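Local coordinates for cell division cycle protein 123 (Schizosaccharomyces pombe, PDB 4ZGP) that acts as an ATP-dependent chaperone that binds the gamma subunit of translation initiation factor eIF2 and lets it assemble with the alpha and beta subunits, at residues F262-D267 with F271-L276. Residues are numbered along the deposited sequence; the frame is centred on the assembly and turned at random.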
ATOM      1  N   PHE A 262       2.112 -11.166   4.459  1.00 24.06           N
ATOM      2  CA  PHE A 262       2.331 -11.492   5.876  1.00 25.97           C
ATOM      3  C   PHE A 262       3.782 -11.939   5.989  1.00 31.29           C
ATOM      4  O   PHE A 262       4.085 -13.128   5.924  1.00 31.67           O
ATOM      5  CB  PHE A 262       1.363 -12.587   6.330  1.00 26.48           C
ATOM      6  CG  PHE A 262       1.302 -12.791   7.822  1.00 27.15           C
ATOM      7  CD1 PHE A 262       0.447 -12.027   8.610  1.00 23.45           C
ATOM      8  CD2 PHE A 262       2.063 -13.784   8.427  1.00 27.92           C
ATOM      9  CE1 PHE A 262       0.366 -12.222   9.981  1.00 31.53           C
ATOM     10  CE2 PHE A 262       1.985 -13.992   9.805  1.00 26.57           C
ATOM     11  CZ  PHE A 262       1.150 -13.208  10.584  1.00 29.27           C
ATOM     12  N   TYR A 263       4.670 -10.965   6.114  1.00 25.89           N
ATOM     13  CA  TYR A 263       6.108 -11.204   6.017  1.00 29.30           C
ATOM     14  C   TYR A 263       6.842  -9.979   6.551  1.00 31.71           C
ATOM     15  O   TYR A 263       6.370  -8.856   6.375  1.00 29.51           O
ATOM     16  CB  TYR A 263       6.485 -11.499   4.567  1.00 29.50           C
ATOM     17  CG  TYR A 263       7.901 -11.984   4.406  1.00 31.86           C
ATOM     18  CD1 TYR A 263       8.253 -13.282   4.775  1.00 38.23           C
ATOM     19  CD2 TYR A 263       8.885 -11.153   3.904  1.00 31.83           C
ATOM     20  CE1 TYR A 263       9.557 -13.740   4.639  1.00 36.04           C
ATOM     21  CE2 TYR A 263      10.198 -11.600   3.768  1.00 42.47           C
ATOM     22  CZ  TYR A 263      10.521 -12.895   4.146  1.00 39.81           C
ATOM     23  OH  TYR A 263      11.810 -13.358   4.010  1.00 46.81           O
ATOM     24  N   PRO A 264       7.994 -10.176   7.228  1.00 33.96           N
ATOM     25  CA  PRO A 264       8.617  -9.059   7.951  1.00 33.10           C
ATOM     26  C   PRO A 264       8.992  -7.837   7.122  1.00 32.61           C
ATOM     27  O   PRO A 264       9.222  -6.801   7.729  1.00 33.13           O
ATOM     28  CB  PRO A 264       9.873  -9.702   8.559  1.00 33.99           C
ATOM     29  CG  PRO A 264       9.448 -11.106   8.817  1.00 30.54           C
ATOM     30  CD  PRO A 264       8.609 -11.464   7.602  1.00 33.09           C
ATOM     31  N   ARG A 265       9.040  -7.924   5.798  1.00 31.54           N
ATOM     32  CA  ARG A 265       9.268  -6.713   5.012  1.00 31.96           C
ATOM     33  C   ARG A 265       8.057  -5.767   5.072  1.00 32.13           C
ATOM     34  O   ARG A 265       8.150  -4.577   4.766  1.00 33.12           O
ATOM     35  CB  ARG A 265       9.594  -7.067   3.562  1.00 40.90           C
ATOM     36  CG  ARG A 265      10.257  -5.931   2.810  1.00 42.94           C
ATOM     37  CD  ARG A 265      10.953  -6.426   1.561  1.00 46.81           C
ATOM     38  NE  ARG A 265      12.075  -7.313   1.857  1.00 42.99           N
ATOM     39  CZ  ARG A 265      13.321  -6.903   2.088  1.00 49.13           C
ATOM     40  NH1 ARG A 265      14.266  -7.796   2.340  1.00 51.29           N
ATOM     41  NH2 ARG A 265      13.626  -5.605   2.071  1.00 42.02           N
ATOM     42  N   THR A 266       6.913  -6.302   5.459  1.00 32.06           N
ATOM     43  CA  THR A 266       5.761  -5.465   5.764  1.00 28.66           C
ATOM     44  C   THR A 266       5.941  -4.933   7.190  1.00 26.10           C
ATOM     45  O   THR A 266       5.954  -5.724   8.135  1.00 27.37           O
ATOM     46  CB  THR A 266       4.459  -6.270   5.632  1.00 25.45           C
ATOM     47  OG1 THR A 266       4.359  -6.805   4.300  1.00 28.16           O
ATOM     48  CG2 THR A 266       3.226  -5.395   5.952  1.00 22.19           C
ATOM     49  N   ASP A 267       6.119  -3.622   7.352  1.00 24.78           N
ATOM     50  CA  ASP A 267       6.345  -3.052   8.697  1.00 28.19           C
ATOM     51  C   ASP A 267       5.287  -3.492   9.715  1.00 29.07           C
ATOM     52  O   ASP A 267       4.089  -3.317   9.496  1.00 26.60           O
ATOM     53  CB  ASP A 267       6.382  -1.519   8.628  1.00 31.60           C
ATOM     54  CG  ASP A 267       7.046  -0.893   9.849  1.00 35.79           C
ATOM     55  OD1 ASP A 267       7.117  -1.558  10.909  1.00 33.42           O
ATOM     56  OD2 ASP A 267       7.516   0.270   9.743  1.00 37.98           O
ATOM     57  N   PHE A 271       3.635  -3.877  16.423  1.00 24.94           N
ATOM     58  CA  PHE A 271       3.883  -5.304  16.664  1.00 28.42           C
ATOM     59  C   PHE A 271       5.239  -5.731  16.126  1.00 31.11           C
ATOM     60  O   PHE A 271       5.706  -5.220  15.111  1.00 29.43           O
ATOM     61  CB  PHE A 271       2.799  -6.182  16.012  1.00 23.64           C
ATOM     62  CG  PHE A 271       1.446  -5.978  16.588  1.00 28.22           C
ATOM     63  CD1 PHE A 271       1.067  -6.624  17.754  1.00 24.22           C
ATOM     64  CD2 PHE A 271       0.547  -5.123  15.983  1.00 23.98           C
ATOM     65  CE1 PHE A 271      -0.179  -6.423  18.310  1.00 25.15           C
ATOM     66  CE2 PHE A 271      -0.709  -4.922  16.534  1.00 24.78           C
ATOM     67  CZ  PHE A 271      -1.074  -5.565  17.709  1.00 29.34           C
ATOM     68  N   SER A 272       5.882  -6.684  16.795  1.00 28.79           N
ATOM     69  CA  SER A 272       7.048  -7.313  16.196  1.00 26.29           C
ATOM     70  C   SER A 272       6.617  -8.563  15.441  1.00 26.84           C
ATOM     71  O   SER A 272       5.603  -9.179  15.765  1.00 27.78           O
ATOM     72  CB  SER A 272       8.075  -7.704  17.258  1.00 36.22           C
ATOM     73  OG  SER A 272       7.564  -8.783  18.012  1.00 32.88           O
ATOM     74  N   TRP A 273       7.408  -8.951  14.456  1.00 28.25           N
ATOM     75  CA  TRP A 273       7.082 -10.128  13.673  1.00 29.42           C
ATOM     76  C   TRP A 273       7.321 -11.404  14.475  1.00 32.38           C
ATOM     77  O   TRP A 273       6.734 -12.436  14.171  1.00 29.30           O
ATOM     78  CB  TRP A 273       7.870 -10.118  12.359  1.00 32.90           C
ATOM     79  CG  TRP A 273       7.136  -9.278  11.377  1.00 29.98           C
ATOM     80  CD1 TRP A 273       7.414  -7.990  11.029  1.00 28.79           C
ATOM     81  CD2 TRP A 273       5.918  -9.627  10.697  1.00 27.47           C
ATOM     82  NE1 TRP A 273       6.460  -7.525  10.143  1.00 28.54           N
ATOM     83  CE2 TRP A 273       5.534  -8.513   9.924  1.00 27.56           C
ATOM     84  CE3 TRP A 273       5.130 -10.773  10.653  1.00 23.99           C
ATOM     85  CZ2 TRP A 273       4.393  -8.519   9.118  1.00 25.24           C
ATOM     86  CZ3 TRP A 273       4.007 -10.782   9.845  1.00 30.41           C
ATOM     87  CH2 TRP A 273       3.651  -9.658   9.088  1.00 25.71           C
ATOM     88  N   SER A 274       8.154 -11.322  15.509  1.00 33.16           N
ATOM     89  CA  SER A 274       8.296 -12.459  16.406  1.00 38.31           C
ATOM     90  C   SER A 274       6.959 -12.754  17.043  1.00 31.07           C
ATOM     91  O   SER A 274       6.508 -13.893  17.049  1.00 35.53           O
ATOM     92  CB  SER A 274       9.356 -12.199  17.490  1.00 37.16           C
ATOM     93  OG  SER A 274      10.585 -11.822  16.905  1.00 48.86           O
ATOM     94  N   GLU A 275       6.288 -11.737  17.575  1.00 29.78           N
ATOM     95  CA  GLU A 275       5.007 -12.042  18.202  1.00 32.23           C
ATOM     96  C   GLU A 275       3.922 -12.340  17.157  1.00 27.21           C
ATOM     97  O   GLU A 275       3.053 -13.162  17.400  1.00 29.62           O
ATOM     98  CB  GLU A 275       4.569 -10.917  19.146  1.00 38.55           C
ATOM     99  CG  GLU A 275       4.303  -9.588  18.509  1.00 35.07           C
ATOM    100  CD  GLU A 275       4.268  -8.453  19.528  1.00 40.47           C
ATOM    101  OE1 GLU A 275       3.782  -8.672  20.662  1.00 44.60           O
ATOM    102  OE2 GLU A 275       4.729  -7.342  19.180  1.00 37.35           O
ATOM    103  N   LEU A 276       3.980 -11.702  15.991  1.00 29.67           N
ATOM    104  CA  LEU A 276       2.957 -11.971  14.964  1.00 25.09           C
ATOM    105  C   LEU A 276       3.030 -13.405  14.459  1.00 25.02           C
ATOM    106  O   LEU A 276       2.010 -14.058  14.237  1.00 27.19           O
ATOM    107  CB  LEU A 276       3.108 -11.004  13.794  1.00 26.12           C
ATOM    108  CG  LEU A 276       2.674  -9.568  14.082  1.00 22.77           C
ATOM    109  CD1 LEU A 276       3.160  -8.676  12.927  1.00 26.92           C
ATOM    110  CD2 LEU A 276       1.164  -9.446  14.309  1.00 21.97           C
TER
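Phe262 offers the face of its ring to the edge of Trp273 in a T-shaped stack, with the planes at 86° and CZ3 of the indole 3.6 Å above the centre of the phenyl plane. The phenyl group gets there with CG anti to its own backbone N (chi1 -168°), and its rim carbon CZ also lies 3.8 Å from the carbonyl O of Leu276. At Tyr263 a type I beta turn begins, closed by Thr266 N bonding to Tyr263 O. Pro264 lies on one face of the indole, its CA 3.5 Å from the centroid of the five-membered ring of Trp273 in a CH-pi contact. CD1 of Leu276 covers the opposite face. This turn follows strand 253-261 of the ATP-grasp fold, the strand that carries the ATP-binding residues Asp258 and Asn260, and the indole joins the turn to the start of helix 273-278, where Ser272 and Glu275 form a capping box. Thr266 O, lying close to the indole plane, accepts the N-H of Trp273 NE1 at 2.7 Å in a short but bent bond (141° at the hydrogen). A leucine in place of Trp273 would probably leave that carbonyl without its indole donor and Phe262 without its edge-on partner. The backbone O of Asp267 accepts a hydrogen bond from Arg195, which also binds ATP.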